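Local coordinates for probable chemoreceptor (Methyl-accepting chemotaxis) transmembrane protein (Rhizobium meliloti, PDB 6D8V), which probably acts as a membrane chemoreceptor whose sensory domain binds quaternary ammonium compounds such as 1,1-dimethyl-prolinium to steer bacterial chemotaxis, at residues E28-L40 against A54-A68. Residues are numbered along the deposited sequence; the frame is centred on the assembly and turned at random.
Sequences ELAAAARTMSGVL and AINLLKANLEQHGFA
The His65 imidazole meets the methyl of Ala32 and CD2 of Leu29, both coming obliquely; CB of Gln64 covers one face near the rim, and the carbonyl O of Asn61 lies at the edge, in plane. At the Phe67 ring, CD1 of Leu29 likewise comes at a slant, 3.8 Å from CD2 of Phe67, and the ring also forms a cation-pi contact with Arg180. These rings finish one end of a helix-on-helix packing in the first Cache (PDC) sensor domain, where part of the long N-terminal helix 2-45 packs nearly antiparallel on the short helices 51-58 and 60-64, the axes of 28-40 and 54-58 making an angle of 161°. The leucine's fork suits its place: one methyl goes to the phenylalanine, while CD2 touches CB of both His65 and Ala68. Ala32 is small enough to admit both the histidine and the Asn61 amide; its CB is 3.5 Å from NE2 of His65. Met36 acts as a knob among Leu57, Leu58, Ala60 and Asn61. Its CG stands anti to the backbone N (chi1 -176°), and bends at the next two torsions curl the flexible, unbranched chain so that CE lies by the Asn61 amide. Replacing Asn61 with an alanine would probably open a gap beside this methyl and deprive Ala32 O of its side-chain donor. Farther along, CD2 of Leu40 packs on CB of Ala54, 4.0 Å away, apolar against apolar in a buried spot. The polar link between the helices is weak: Asn61 ND2 donates to Ala32 O over 3.4 Å, with an N-H...O angle of 148°.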
ATOM      1  N   GLU A  28       3.125  -7.324  -8.285  1.00 55.24           N
ATOM      2  CA  GLU A  28       3.210  -8.723  -7.870  1.00 52.12           C
ATOM      3  C   GLU A  28       2.313  -9.001  -6.669  1.00 64.51           C
ATOM      4  O   GLU A  28       1.663 -10.056  -6.605  1.00 54.59           O
ATOM      5  CB  GLU A  28       4.664  -9.103  -7.566  1.00 59.60           C
ATOM      6  CG  GLU A  28       5.522  -9.264  -8.813  1.00 87.51           C
ATOM      7  CD  GLU A  28       6.937  -9.710  -8.505  1.00108.62           C
ATOM      8  OE1 GLU A  28       7.871  -8.898  -8.670  1.00120.84           O
ATOM      9  OE2 GLU A  28       7.112 -10.876  -8.101  1.00119.49           O
ATOM     10  N   LEU A  29       2.258  -8.066  -5.705  1.00 60.13           N
ATOM     11  CA  LEU A  29       1.331  -8.224  -4.585  1.00 49.10           C
ATOM     12  C   LEU A  29      -0.110  -8.089  -5.052  1.00 62.63           C
ATOM     13  O   LEU A  29      -0.974  -8.878  -4.648  1.00 71.77           O
ATOM     14  CB  LEU A  29       1.612  -7.203  -3.477  1.00 59.03           C
ATOM     15  CG  LEU A  29       2.874  -7.375  -2.635  1.00 67.35           C
ATOM     16  CD1 LEU A  29       2.842  -6.448  -1.413  1.00 58.10           C
ATOM     17  CD2 LEU A  29       3.054  -8.824  -2.209  1.00 53.42           C
ATOM     18  N   ALA A  30      -0.391  -7.094  -5.900  1.00 61.78           N
ATOM     19  CA  ALA A  30      -1.736  -6.957  -6.451  1.00 66.61           C
ATOM     20  C   ALA A  30      -2.203  -8.263  -7.082  1.00 76.34           C
ATOM     21  O   ALA A  30      -3.350  -8.683  -6.881  1.00 74.14           O
ATOM     22  CB  ALA A  30      -1.777  -5.821  -7.477  1.00 51.97           C
ATOM     23  N   ALA A  31      -1.319  -8.928  -7.833  1.00 83.16           N
ATOM     24  CA  ALA A  31      -1.659 -10.218  -8.429  1.00 57.95           C
ATOM     25  C   ALA A  31      -1.933 -11.274  -7.365  1.00 73.03           C
ATOM     26  O   ALA A  31      -2.868 -12.077  -7.501  1.00 67.98           O
ATOM     27  CB  ALA A  31      -0.536 -10.686  -9.345  1.00 52.39           C
ATOM     28  N   ALA A  32      -1.117 -11.303  -6.305  1.00 65.92           N
ATOM     29  CA  ALA A  32      -1.359 -12.248  -5.219  1.00 68.45           C
ATOM     30  C   ALA A  32      -2.661 -11.940  -4.490  1.00 71.72           C
ATOM     31  O   ALA A  32      -3.363 -12.859  -4.056  1.00 83.16           O
ATOM     32  CB  ALA A  32      -0.184 -12.239  -4.238  1.00 72.91           C
ATOM     33  N   ALA A  33      -3.007 -10.663  -4.350  1.00 56.55           N
ATOM     34  CA  ALA A  33      -4.291 -10.323  -3.750  1.00 73.57           C
ATOM     35  C   ALA A  33      -5.441 -10.772  -4.649  1.00 73.62           C
ATOM     36  O   ALA A  33      -6.384 -11.423  -4.187  1.00 94.36           O
ATOM     37  CB  ALA A  33      -4.361  -8.817  -3.465  1.00 56.56           C
ATOM     38  N   ARG A  34      -5.368 -10.451  -5.946  1.00 60.50           N
ATOM     39  CA  ARG A  34      -6.444 -10.833  -6.863  1.00 73.13           C
ATOM     40  C   ARG A  34      -6.622 -12.350  -6.919  1.00 82.38           C
ATOM     41  O   ARG A  34      -7.754 -12.850  -6.928  1.00 85.57           O
ATOM     42  CB  ARG A  34      -6.182 -10.267  -8.266  1.00 67.91           C
ATOM     43  CG  ARG A  34      -7.260 -10.614  -9.293  1.00 79.26           C
ATOM     44  CD  ARG A  34      -7.143  -9.814 -10.596  1.00 86.32           C
ATOM     45  NE  ARG A  34      -8.313 -10.009 -11.456  1.00104.14           N
ATOM     46  CZ  ARG A  34      -8.559  -9.319 -12.567  1.00114.31           C
ATOM     47  NH1 ARG A  34      -7.721  -8.375 -12.970  1.00138.46           N
ATOM     48  NH2 ARG A  34      -9.649  -9.576 -13.276  1.00 97.52           N
ATOM     49  N   THR A  35      -5.517 -13.100  -6.967  1.00 69.92           N
ATOM     50  CA  THR A  35      -5.610 -14.553  -6.886  1.00 70.39           C
ATOM     51  C   THR A  35      -6.330 -14.994  -5.618  1.00 83.17           C
ATOM     52  O   THR A  35      -7.233 -15.836  -5.666  1.00 81.99           O
ATOM     53  CB  THR A  35      -4.219 -15.183  -6.942  1.00 76.13           C
ATOM     54  OG1 THR A  35      -3.670 -15.027  -8.255  1.00 84.61           O
ATOM     55  CG2 THR A  35      -4.295 -16.665  -6.602  1.00 80.37           C
ATOM     56  N   MET A  36      -5.932 -14.444  -4.466  1.00 82.28           N
ATOM     57  CA  MET A  36      -6.568 -14.824  -3.208  1.00 80.52           C
ATOM     58  C   MET A  36      -8.058 -14.499  -3.221  1.00 76.55           C
ATOM     59  O   MET A  36      -8.886 -15.325  -2.817  1.00 76.97           O
ATOM     60  CB  MET A  36      -5.876 -14.131  -2.035  1.00 81.98           C
ATOM     61  CG  MET A  36      -6.418 -14.553  -0.683  1.00 83.21           C
ATOM     62  SD  MET A  36      -5.985 -16.257  -0.290  1.00 83.47           S
ATOM     63  CE  MET A  36      -4.206 -16.116  -0.140  1.00 86.29           C
ATOM     64  N   SER A  37      -8.418 -13.298  -3.678  1.00 72.01           N
ATOM     65  CA  SER A  37      -9.825 -12.957  -3.850  1.00 80.36           C
ATOM     66  C   SER A  37     -10.559 -14.020  -4.655  1.00 92.23           C
ATOM     67  O   SER A  37     -11.729 -14.313  -4.380  1.00 91.38           O
ATOM     68  CB  SER A  37      -9.948 -11.594  -4.531  1.00 99.50           C
ATOM     69  OG  SER A  37     -11.274 -11.360  -4.974  1.00121.00           O
ATOM     70  N   GLY A  38      -9.888 -14.608  -5.649  1.00 99.61           N
ATOM     71  CA  GLY A  38     -10.524 -15.640  -6.452  1.00 85.39           C
ATOM     72  C   GLY A  38     -10.749 -16.923  -5.677  1.00 87.51           C
ATOM     73  O   GLY A  38     -11.864 -17.451  -5.638  1.00 89.10           O
ATOM     74  N   VAL A  39      -9.690 -17.450  -5.050  1.00 87.93           N
ATOM     75  CA  VAL A  39      -9.831 -18.729  -4.352  1.00103.38           C
ATOM     76  C   VAL A  39     -10.803 -18.605  -3.187  1.00100.36           C
ATOM     77  O   VAL A  39     -11.515 -19.564  -2.856  1.00 91.77           O
ATOM     78  CB  VAL A  39      -8.464 -19.273  -3.882  1.00 93.15           C
ATOM     79  CG1 VAL A  39      -7.328 -18.472  -4.481  1.00 84.04           C
ATOM     80  CG2 VAL A  39      -8.386 -19.294  -2.365  1.00100.19           C
ATOM     81  N   LEU A  40     -10.868 -17.429  -2.555  1.00 87.78           N
ATOM     82  CA  LEU A  40     -11.879 -17.218  -1.525  1.00 95.57           C
ATOM     83  C   LEU A  40     -13.280 -17.178  -2.133  1.00 99.30           C
ATOM     84  O   LEU A  40     -14.231 -17.716  -1.551  1.00100.52           O
ATOM     85  CB  LEU A  40     -11.584 -15.939  -0.741  1.00 86.13           C
ATOM     86  CG  LEU A  40     -10.367 -15.977   0.185  1.00 95.07           C
ATOM     87  CD1 LEU A  40     -10.168 -14.640   0.917  1.00 87.00           C
ATOM     88  CD2 LEU A  40     -10.458 -17.131   1.183  1.00 91.39           C
ATOM     89  N   ALA A  54     -11.035 -20.825   5.169  1.00106.47           N
ATOM     90  CA  ALA A  54     -10.739 -19.512   4.607  1.00102.65           C
ATOM     91  C   ALA A  54      -9.604 -18.841   5.372  1.00109.86           C
ATOM     92  O   ALA A  54      -8.722 -18.218   4.770  1.00107.57           O
ATOM     93  CB  ALA A  54     -11.989 -18.632   4.610  1.00105.95           C
ATOM     94  N   ILE A  55      -9.592 -18.982   6.701  1.00108.40           N
ATOM     95  CA  ILE A  55      -8.487 -18.448   7.494  1.00107.20           C
ATOM     96  C   ILE A  55      -7.187 -19.175   7.162  1.00101.26           C
ATOM     97  O   ILE A  55      -6.154 -18.538   6.927  1.00102.44           O
ATOM     98  CB  ILE A  55      -8.809 -18.517   8.999  1.00122.31           C
ATOM     99  CG1 ILE A  55      -9.842 -17.449   9.379  1.00124.17           C
ATOM    100  CG2 ILE A  55      -7.547 -18.324   9.825  1.00106.03           C
ATOM    101  CD1 ILE A  55     -11.200 -17.994   9.754  1.00130.33           C
ATOM    102  N   ASN A  56      -7.210 -20.513   7.142  1.00 95.32           N
ATOM    103  CA  ASN A  56      -6.028 -21.270   6.734  1.00 94.75           C
ATOM    104  C   ASN A  56      -5.454 -20.730   5.428  1.00100.96           C
ATOM    105  O   ASN A  56      -4.277 -20.353   5.362  1.00 99.06           O
ATOM    106  CB  ASN A  56      -6.371 -22.756   6.593  1.00102.52           C
ATOM    107  CG  ASN A  56      -5.154 -23.617   6.258  1.00 99.67           C
ATOM    108  OD1 ASN A  56      -4.015 -23.238   6.527  1.00 98.39           O
ATOM    109  ND2 ASN A  56      -5.399 -24.784   5.672  1.00102.96           N
ATOM    110  N   LEU A  57      -6.280 -20.668   4.380  1.00 98.78           N
ATOM    111  CA  LEU A  57      -5.781 -20.269   3.067  1.00 99.69           C
ATOM    112  C   LEU A  57      -5.241 -18.843   3.078  1.00 97.07           C
ATOM    113  O   LEU A  57      -4.264 -18.541   2.384  1.00102.47           O
ATOM    114  CB  LEU A  57      -6.883 -20.403   2.019  1.00 87.66           C
ATOM    115  CG  LEU A  57      -7.501 -21.784   1.856  1.00 92.51           C
ATOM    116  CD1 LEU A  57      -8.597 -21.758   0.798  1.00 93.61           C
ATOM    117  CD2 LEU A  57      -6.431 -22.811   1.517  1.00 93.16           C
ATOM    118  N   LEU A  58      -5.873 -17.947   3.841  1.00 92.64           N
ATOM    119  CA  LEU A  58      -5.475 -16.545   3.826  1.00 91.52           C
ATOM    120  C   LEU A  58      -4.028 -16.344   4.257  1.00 90.88           C
ATOM    121  O   LEU A  58      -3.423 -15.325   3.911  1.00 83.92           O
ATOM    122  CB  LEU A  58      -6.404 -15.736   4.730  1.00105.16           C
ATOM    123  CG  LEU A  58      -7.060 -14.489   4.134  1.00104.22           C
ATOM    124  CD1 LEU A  58      -7.853 -13.744   5.200  1.00 97.64           C
ATOM    125  CD2 LEU A  58      -6.025 -13.580   3.508  1.00 91.11           C
ATOM    126  N   LYS A  59      -3.456 -17.285   5.003  1.00 99.46           N
ATOM    127  CA  LYS A  59      -2.084 -17.129   5.463  1.00 91.63           C
ATOM    128  C   LYS A  59      -1.067 -17.364   4.353  1.00 95.12           C
ATOM    129  O   LYS A  59       0.095 -16.962   4.495  1.00 80.48           O
ATOM    130  CB  LYS A  59      -1.822 -18.077   6.638  1.00 94.44           C
ATOM    131  CG  LYS A  59      -0.503 -17.855   7.356  1.00 84.22           C
ATOM    132  CD  LYS A  59      -0.441 -18.671   8.641  1.00 93.45           C
ATOM    133  CE  LYS A  59       0.921 -18.573   9.308  1.00 95.43           C
ATOM    134  NZ  LYS A  59       0.952 -19.310  10.599  1.00102.86           N
ATOM    135  N   ALA A  60      -1.484 -17.995   3.249  1.00102.27           N
ATOM    136  CA  ALA A  60      -0.551 -18.309   2.171  1.00 89.86           C
ATOM    137  C   ALA A  60       0.085 -17.056   1.589  1.00 87.01           C
ATOM    138  O   ALA A  60       1.249 -17.087   1.168  1.00 86.02           O
ATOM    139  CB  ALA A  60      -1.263 -19.091   1.072  1.00 86.64           C
ATOM    140  N   ASN A  61      -0.658 -15.946   1.563  1.00 76.62           N
ATOM    141  CA  ASN A  61      -0.161 -14.733   0.917  1.00 78.79           C
ATOM    142  C   ASN A  61       1.017 -14.118   1.662  1.00 83.88           C
ATOM    143  O   ASN A  61       1.813 -13.390   1.056  1.00 93.59           O
ATOM    144  CB  ASN A  61      -1.283 -13.709   0.790  1.00 81.96           C
ATOM    145  CG  ASN A  61      -1.877 -13.668  -0.597  1.00 87.90           C
ATOM    146  OD1 ASN A  61      -1.196 -13.951  -1.586  1.00 73.94           O
ATOM    147  ND2 ASN A  61      -3.152 -13.299  -0.682  1.00100.25           N
ATOM    148  N   LEU A  62       1.135 -14.377   2.969  1.00 95.84           N
ATOM    149  CA  LEU A  62       2.273 -13.871   3.730  1.00 82.78           C
ATOM    150  C   LEU A  62       3.458 -14.830   3.696  1.00 83.44           C
ATOM    151  O   LEU A  62       4.614 -14.389   3.724  1.00 77.26           O
ATOM    152  CB  LEU A  62       1.868 -13.604   5.176  1.00 76.29           C
ATOM    153  CG  LEU A  62       1.120 -12.312   5.496  1.00 86.91           C
ATOM    154  CD1 LEU A  62       0.921 -12.184   7.003  1.00 72.01           C
ATOM    155  CD2 LEU A  62       1.844 -11.087   4.946  1.00 88.92           C
ATOM    156  N   GLU A  63       3.195 -16.137   3.640  1.00 76.56           N
ATOM    157  CA  GLU A  63       4.282 -17.103   3.559  1.00 88.70           C
ATOM    158  C   GLU A  63       5.012 -17.037   2.222  1.00 88.55           C
ATOM    159  O   GLU A  63       6.188 -17.407   2.149  1.00101.86           O
ATOM    160  CB  GLU A  63       3.748 -18.517   3.791  1.00101.64           C
ATOM    161  CG  GLU A  63       3.321 -18.829   5.218  1.00 97.11           C
ATOM    162  CD  GLU A  63       2.814 -20.259   5.360  1.00134.69           C
ATOM    163  OE1 GLU A  63       1.614 -20.498   5.106  1.00143.52           O
ATOM    164  OE2 GLU A  63       3.623 -21.149   5.705  1.00145.08           O
ATOM    165  N   GLN A  64       4.350 -16.581   1.154  1.00 92.08           N
ATOM    166  CA  GLN A  64       4.971 -16.609  -0.168  1.00 88.89           C
ATOM    167  C   GLN A  64       5.515 -15.263  -0.629  1.00 82.35           C
ATOM    168  O   GLN A  64       6.320 -15.230  -1.563  1.00104.29           O
ATOM    169  CB  GLN A  64       3.981 -17.116  -1.228  1.00 80.87           C
ATOM    170  CG  GLN A  64       3.258 -18.416  -0.884  1.00 84.79           C
ATOM    171  CD  GLN A  64       4.176 -19.623  -0.775  1.00 93.79           C
ATOM    172  OE1 GLN A  64       5.116 -19.788  -1.561  1.00 87.74           O
ATOM    173  NE2 GLN A  64       3.900 -20.481   0.208  1.00100.47           N
ATOM    174  N   HIS A  65       5.101 -14.157  -0.024  1.00 81.74           N
ATOM    175  CA  HIS A  65       5.547 -12.828  -0.441  1.00 93.60           C
ATOM    176  C   HIS A  65       6.025 -12.060   0.790  1.00 97.28           C
ATOM    177  O   HIS A  65       5.217 -11.594   1.600  1.00 81.75           O
ATOM    178  CB  HIS A  65       4.427 -12.101  -1.167  1.00 92.74           C
ATOM    179  CG  HIS A  65       3.777 -12.937  -2.221  1.00 86.59           C
ATOM    180  ND1 HIS A  65       4.304 -13.080  -3.486  1.00 80.65           N
ATOM    181  CD2 HIS A  65       2.672 -13.718  -2.181  1.00 82.57           C
ATOM    182  CE1 HIS A  65       3.539 -13.897  -4.187  1.00 89.86           C
ATOM    183  NE2 HIS A  65       2.541 -14.295  -3.420  1.00 88.78           N
ATOM    184  N   GLY A  66       7.346 -11.945   0.932  1.00 97.59           N
ATOM    185  CA  GLY A  66       7.916 -11.255   2.073  1.00 89.61           C
ATOM    186  C   GLY A  66       7.594  -9.778   2.115  1.00 89.15           C
ATOM    187  O   GLY A  66       7.641  -9.173   3.193  1.00 89.91           O
ATOM    188  N   PHE A  67       7.263  -9.183   0.971  1.00 80.81           N
ATOM    189  CA  PHE A  67       6.983  -7.754   0.921  1.00 64.17           C
ATOM    190  C   PHE A  67       5.579  -7.406   1.395  1.00 69.56           C
ATOM    191  O   PHE A  67       5.263  -6.218   1.517  1.00 88.78           O
ATOM    192  CB  PHE A  67       7.210  -7.238  -0.498  1.00 55.51           C
ATOM    193  CG  PHE A  67       7.238  -5.746  -0.607  1.00 59.60           C
ATOM    194  CD1 PHE A  67       8.145  -4.997   0.139  1.00 71.54           C
ATOM    195  CD2 PHE A  67       6.370  -5.091  -1.469  1.00 55.72           C
ATOM    196  CE1 PHE A  67       8.177  -3.611   0.041  1.00 57.65           C
ATOM    197  CE2 PHE A  67       6.395  -3.714  -1.585  1.00 60.49           C
ATOM    198  CZ  PHE A  67       7.304  -2.968  -0.822  1.00 66.31           C
ATOM    199  N   ALA A  68       4.744  -8.401   1.681  1.00 77.62           N
ATOM    200  CA  ALA A  68       3.416  -8.164   2.231  1.00 78.66           C
ATOM    201  C   ALA A  68       3.473  -8.177   3.757  1.00 80.19           C
ATOM    202  O   ALA A  68       3.973  -9.135   4.356  1.00 91.29           O
ATOM    203  CB  ALA A  68       2.436  -9.219   1.721  1.00 53.60           C
TER